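Local coordinates for 33-36 kDa outer membrane protein (Acinetobacter baumannii, PDB 6GIE) that forms a beta-barrel channel in the outer membrane and probably acts as a porin, associated with carbapenem susceptibility, at residues 68-82 against 93-105. Sequence-based numbering, arbitrary orientation.
Sequences FLNQASNVSVAYNYI and ESHTYGVKGEAYL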
loop_
_atom_site.group_PDB
_atom_site.type_symbol
_atom_site.label_atom_id
_atom_site.label_comp_id
_atom_site.label_asym_id
_atom_site.label_seq_id
_atom_site.Cartn_x
_atom_site.Cartn_y
_atom_site.Cartn_z
ATOM N N PHE A 68 -2.192 7.312 7.054
ATOM C CA PHE A 68 -1.678 8.422 6.223
ATOM C C PHE A 68 -2.216 9.824 6.602
ATOM O O PHE A 68 -1.440 10.803 6.821
ATOM C CB PHE A 68 -1.935 8.170 4.760
ATOM C CG PHE A 68 -1.346 9.226 3.883
ATOM C CD1 PHE A 68 0.020 9.250 3.629
ATOM C CD2 PHE A 68 -2.137 10.175 3.321
ATOM C CE1 PHE A 68 0.567 10.270 2.817
ATOM C CE2 PHE A 68 -1.612 11.190 2.480
ATOM C CZ PHE A 68 -0.263 11.238 2.245
ATOM N N LEU A 69 -3.506 9.928 6.774
ATOM C CA LEU A 69 -4.060 11.214 7.147
ATOM C C LEU A 69 -3.644 11.673 8.540
ATOM O O LEU A 69 -3.617 12.855 8.803
ATOM C CB LEU A 69 -5.576 11.236 7.020
ATOM C CG LEU A 69 -6.153 11.056 5.583
ATOM C CD1 LEU A 69 -7.637 10.833 5.597
ATOM C CD2 LEU A 69 -5.836 12.287 4.756
ATOM N N ASN A 70 -3.345 10.808 9.494
ATOM C CA ASN A 70 -2.752 11.434 10.608
ATOM C C ASN A 70 -1.213 11.295 10.727
ATOM O O ASN A 70 -0.658 11.562 11.745
ATOM C CB ASN A 70 -3.597 11.521 11.920
ATOM C CG ASN A 70 -4.520 10.354 12.232
ATOM O OD1 ASN A 70 -4.501 9.997 13.363
ATOM N ND2 ASN A 70 -5.504 9.964 11.349
ATOM N N GLN A 71 -0.559 10.969 9.608
ATOM C CA GLN A 71 0.897 10.917 9.526
ATOM C C GLN A 71 1.381 10.049 10.652
ATOM O O GLN A 71 2.227 10.438 11.432
ATOM C CB GLN A 71 1.485 12.344 9.584
ATOM C CG GLN A 71 1.002 13.102 8.343
ATOM C CD GLN A 71 1.211 14.600 8.422
ATOM O OE1 GLN A 71 2.335 15.061 8.460
ATOM N NE2 GLN A 71 0.117 15.364 8.416
ATOM N N ALA A 72 0.830 8.844 10.718
ATOM C CA ALA A 72 1.108 7.952 11.837
ATOM C C ALA A 72 2.354 7.122 11.542
ATOM O O ALA A 72 2.348 6.173 10.730
ATOM C CB ALA A 72 -0.074 7.060 12.054
ATOM N N SER A 73 3.449 7.493 12.206
ATOM C CA SER A 73 4.642 6.640 12.262
ATOM C C SER A 73 4.295 5.238 12.850
ATOM O O SER A 73 3.379 5.122 13.702
ATOM C CB SER A 73 5.678 7.298 13.152
ATOM O OG SER A 73 5.954 8.594 12.613
ATOM N N ASN A 74 5.064 4.249 12.403
ATOM C CA ASN A 74 4.845 2.893 12.710
ATOM C C ASN A 74 5.947 1.908 12.251
ATOM O O ASN A 74 6.846 2.205 11.417
ATOM C CB ASN A 74 3.530 2.451 12.012
ATOM C CG ASN A 74 3.664 2.384 10.518
ATOM O OD1 ASN A 74 4.086 1.360 9.999
ATOM N ND2 ASN A 74 3.285 3.476 9.796
ATOM N N VAL A 75 5.799 0.689 12.753
ATOM C CA VAL A 75 6.543 -0.401 12.250
ATOM C C VAL A 75 5.559 -1.501 11.980
ATOM O O VAL A 75 4.525 -1.628 12.676
ATOM C CB VAL A 75 7.557 -0.922 13.285
ATOM C CG1 VAL A 75 6.875 -1.378 14.575
ATOM C CG2 VAL A 75 8.352 -2.108 12.737
ATOM N N SER A 76 5.967 -2.346 11.039
ATOM C CA SER A 76 5.152 -3.321 10.451
ATOM C C SER A 76 5.946 -4.580 10.232
ATOM O O SER A 76 7.128 -4.507 9.957
ATOM C CB SER A 76 4.629 -2.768 9.120
ATOM O OG SER A 76 3.447 -3.437 8.880
ATOM N N VAL A 77 5.295 -5.752 10.384
ATOM C CA VAL A 77 5.913 -6.976 10.010
ATOM C C VAL A 77 4.978 -7.736 9.079
ATOM O O VAL A 77 3.770 -7.583 9.148
ATOM C CB VAL A 77 6.246 -7.794 11.249
ATOM C CG1 VAL A 77 7.388 -7.087 12.071
ATOM C CG2 VAL A 77 4.982 -8.103 12.070
ATOM N N ALA A 78 5.525 -8.566 8.199
ATOM C CA ALA A 78 4.692 -9.309 7.286
ATOM C C ALA A 78 5.303 -10.658 6.994
ATOM O O ALA A 78 6.497 -10.844 7.126
ATOM C CB ALA A 78 4.439 -8.493 5.955
ATOM N N TYR A 79 4.440 -11.572 6.581
ATOM C CA TYR A 79 4.797 -12.870 6.046
ATOM C C TYR A 79 3.999 -13.154 4.743
ATOM O O TYR A 79 2.802 -12.838 4.652
ATOM C CB TYR A 79 4.495 -13.950 7.103
ATOM C CG TYR A 79 4.576 -15.359 6.602
ATOM C CD1 TYR A 79 5.765 -15.863 6.072
ATOM C CD2 TYR A 79 3.466 -16.215 6.681
ATOM C CE1 TYR A 79 5.851 -17.180 5.644
ATOM C CE2 TYR A 79 3.541 -17.520 6.238
ATOM C CZ TYR A 79 4.738 -18.000 5.724
ATOM O OH TYR A 79 4.830 -19.302 5.291
ATOM N N ASN A 80 4.675 -13.741 3.751
ATOM C CA ASN A 80 4.087 -14.026 2.484
ATOM C C ASN A 80 4.459 -15.423 2.033
ATOM O O ASN A 80 5.603 -15.863 2.179
ATOM C CB ASN A 80 4.544 -13.037 1.411
ATOM C CG ASN A 80 3.974 -13.396 0.034
ATOM O OD1 ASN A 80 4.645 -14.027 -0.807
ATOM N ND2 ASN A 80 2.691 -13.062 -0.175
ATOM N N TYR A 81 3.484 -16.091 1.425
ATOM C CA TYR A 81 3.585 -17.489 1.063
ATOM C C TYR A 81 3.161 -17.634 -0.413
ATOM O O TYR A 81 2.149 -17.045 -0.837
ATOM C CB TYR A 81 2.641 -18.260 2.001
ATOM C CG TYR A 81 2.438 -19.698 1.718
ATOM C CD1 TYR A 81 3.518 -20.582 1.715
ATOM C CD2 TYR A 81 1.167 -20.209 1.500
ATOM C CE1 TYR A 81 3.350 -21.934 1.468
ATOM C CE2 TYR A 81 0.979 -21.573 1.260
ATOM C CZ TYR A 81 2.077 -22.423 1.247
ATOM O OH TYR A 81 1.924 -23.760 1.011
ATOM N N ILE A 82 3.926 -18.401 -1.187
ATOM C CA ILE A 82 3.547 -18.699 -2.546
ATOM C C ILE A 82 3.767 -20.154 -2.792
ATOM O O ILE A 82 4.885 -20.626 -2.637
ATOM C CB ILE A 82 4.352 -17.918 -3.588
ATOM C CG1 ILE A 82 4.197 -16.430 -3.370
ATOM C CG2 ILE A 82 3.872 -18.260 -5.006
ATOM C CD1 ILE A 82 5.056 -15.628 -4.318
ATOM N N GLU A 93 6.261 -23.458 -1.412
ATOM C CA GLU A 93 7.293 -23.292 -2.423
ATOM C C GLU A 93 8.112 -22.012 -2.269
ATOM O O GLU A 93 9.259 -21.960 -2.717
ATOM C CB GLU A 93 6.671 -23.328 -3.803
ATOM C CG GLU A 93 6.427 -24.735 -4.327
ATOM C CD GLU A 93 7.451 -25.179 -5.353
ATOM O OE1 GLU A 93 8.379 -24.404 -5.623
ATOM O OE2 GLU A 93 7.332 -26.301 -5.896
ATOM N N SER A 94 7.552 -20.974 -1.663
ATOM C CA SER A 94 8.355 -19.789 -1.364
ATOM C C SER A 94 7.733 -18.982 -0.189
ATOM O O SER A 94 6.526 -18.818 -0.109
ATOM C CB SER A 94 8.549 -18.978 -2.658
ATOM O OG SER A 94 8.770 -17.604 -2.458
ATOM N N HIS A 95 8.574 -18.561 0.749
ATOM C CA HIS A 95 8.143 -17.891 1.962
ATOM C C HIS A 95 8.898 -16.577 2.036
ATOM O O HIS A 95 10.091 -16.552 1.799
ATOM C CB HIS A 95 8.516 -18.704 3.198
ATOM C CG HIS A 95 7.871 -20.047 3.297
ATOM N ND1 HIS A 95 8.566 -21.225 3.100
ATOM C CD2 HIS A 95 6.624 -20.412 3.677
ATOM C CE1 HIS A 95 7.764 -22.253 3.313
ATOM N NE2 HIS A 95 6.579 -21.787 3.666
ATOM N N THR A 96 8.243 -15.483 2.388
ATOM C CA THR A 96 8.962 -14.206 2.574
ATOM C C THR A 96 8.529 -13.538 3.881
ATOM O O THR A 96 7.338 -13.464 4.181
ATOM C CB THR A 96 8.745 -13.202 1.399
ATOM O OG1 THR A 96 9.204 -13.788 0.166
ATOM C CG2 THR A 96 9.522 -11.888 1.664
ATOM N N TYR A 97 9.522 -13.067 4.638
ATOM C CA TYR A 97 9.348 -12.379 5.918
ATOM C C TYR A 97 9.874 -10.987 5.706
ATOM O O TYR A 97 10.870 -10.799 5.063
ATOM C CB TYR A 97 10.156 -13.042 7.028
ATOM C CG TYR A 97 9.824 -14.496 7.198
ATOM C CD1 TYR A 97 10.467 -15.482 6.421
ATOM C CD2 TYR A 97 8.858 -14.914 8.122
ATOM C CE1 TYR A 97 10.143 -16.827 6.566
ATOM C CE2 TYR A 97 8.518 -16.260 8.255
ATOM C CZ TYR A 97 9.161 -17.208 7.481
ATOM O OH TYR A 97 8.841 -18.559 7.611
ATOM N N GLY A 98 9.173 -10.013 6.220
ATOM C CA GLY A 98 9.546 -8.650 6.012
ATOM C C GLY A 98 9.198 -7.773 7.208
ATOM O O GLY A 98 8.264 -8.070 7.996
ATOM N N VAL A 99 9.940 -6.684 7.311
ATOM C CA VAL A 99 9.703 -5.714 8.301
ATOM C C VAL A 99 9.887 -4.390 7.601
ATOM O O VAL A 99 10.713 -4.266 6.684
ATOM C CB VAL A 99 10.700 -5.896 9.478
ATOM C CG1 VAL A 99 12.147 -5.854 8.989
ATOM C CG2 VAL A 99 10.451 -4.890 10.600
ATOM N N LYS A 100 9.114 -3.407 8.078
ATOM C CA LYS A 100 8.994 -2.085 7.506
ATOM C C LYS A 100 8.808 -1.070 8.678
ATOM O O LYS A 100 8.163 -1.377 9.694
ATOM C CB LYS A 100 7.756 -2.014 6.545
ATOM C CG LYS A 100 7.634 -0.653 5.848
ATOM C CD LYS A 100 6.876 -0.618 4.495
ATOM C CE LYS A 100 7.002 0.773 3.861
ATOM N NZ LYS A 100 6.837 0.899 2.367
ATOM N N GLY A 101 9.355 0.141 8.517
ATOM C CA GLY A 101 9.027 1.270 9.379
ATOM C C GLY A 101 8.809 2.511 8.504
ATOM O O GLY A 101 9.379 2.602 7.438
ATOM N N GLU A 102 7.966 3.429 8.980
ATOM C CA GLU A 102 7.746 4.718 8.422
ATOM C C GLU A 102 7.820 5.745 9.528
ATOM O O GLU A 102 7.238 5.542 10.619
ATOM C CB GLU A 102 6.304 4.792 7.913
ATOM C CG GLU A 102 5.990 3.798 6.844
ATOM C CD GLU A 102 4.696 4.195 6.108
ATOM O OE1 GLU A 102 4.729 5.026 5.104
ATOM O OE2 GLU A 102 3.639 3.688 6.588
ATOM N N ALA A 103 8.486 6.845 9.221
ATOM C CA ALA A 103 8.636 7.961 10.136
ATOM C C ALA A 103 8.126 9.235 9.449
ATOM O O ALA A 103 8.579 9.537 8.355
ATOM C CB ALA A 103 10.091 8.151 10.459
ATOM N N TYR A 104 7.171 9.917 10.090
ATOM C CA TYR A 104 6.728 11.288 9.719
ATOM C C TYR A 104 7.295 12.211 10.770
ATOM O O TYR A 104 7.087 12.024 11.984
ATOM C CB TYR A 104 5.207 11.445 9.750
ATOM C CG TYR A 104 4.512 10.559 8.767
ATOM C CD1 TYR A 104 4.284 9.192 9.054
ATOM C CD2 TYR A 104 4.069 11.062 7.548
ATOM C CE1 TYR A 104 3.642 8.367 8.115
ATOM C CE2 TYR A 104 3.400 10.233 6.625
ATOM C CZ TYR A 104 3.193 8.902 6.909
ATOM O OH TYR A 104 2.586 8.103 5.977
ATOM N N LEU A 105 7.990 13.219 10.318
ATOM C CA LEU A 105 8.685 14.104 11.227
ATOM C C LEU A 105 8.339 15.514 10.823
ATOM O O LEU A 105 8.841 16.017 9.818
ATOM C CB LEU A 105 10.194 13.857 11.177
ATOM C CG LEU A 105 11.094 14.939 11.808
ATOM C CD1 LEU A 105 10.927 14.983 13.319
ATOM C CD2 LEU A 105 12.546 14.728 11.437
HETATM O O HOH W 1 0.894 6.265 8.104
HETATM O O HOH W 2 5.426 10.815 13.845
HETATM O O HOH W 3 7.204 -15.881 -0.528
#
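Asn74 and Glu102 open the paired ladder of an antiparallel beta hairpin in the wall of a porin beta-barrel, and they illustrate how such a wall spends nearly every backbone polar group on a neighbouring strand. Their main chains exchange two bonds, and Ser76 with Lys100, Ala78 with Gly98 and Asn80 with Thr96 repeat the scheme. The other edge of strand 74-82 is bonded to strand 43-52, while strand 112-121 lies beyond strand 94-105.

Several polar side chains on the face carrying Asn74 are satisfied in the same way. Asn74 ND2 donates twice, almost in its amide plane: to Ala72 O at 3.0 Å and, nearly straight at 172°, to Glu102 OE2 at 3.2 Å, which it meets from above the carboxylate plane. These two bonds fix the amide's rotation; Glu102 OE1 is held by Tyr113. Farther along, one water donates to Asn80 O and also joins Ser94 OG and Thr96 OG1, the latter hydroxyl bonding to Thr121 as well.

The opposite face is valine-rich and aromatic, with Val75, Val77 and Val99 beside a cluster of Tyr79, Tyr81, His95 and Tyr97. Tyr79 CD1 sits over the Tyr97 ring toward its rim, 3.5 Å from CE2 of Tyr97, the ring planes 29° apart.

Where the helix ends in a Schellman motif, CA of Gln71 lies over the centre of the Tyr104 ring. Ser73 OG, placed beside its own backbone N (chi1 -58°), accepts a nearly straight hydrogen bond from Tyr104 N at 3.1 Å, and a water bridges this hydroxyl to Tyr104 O, donating to that carbonyl at 2.8 Å.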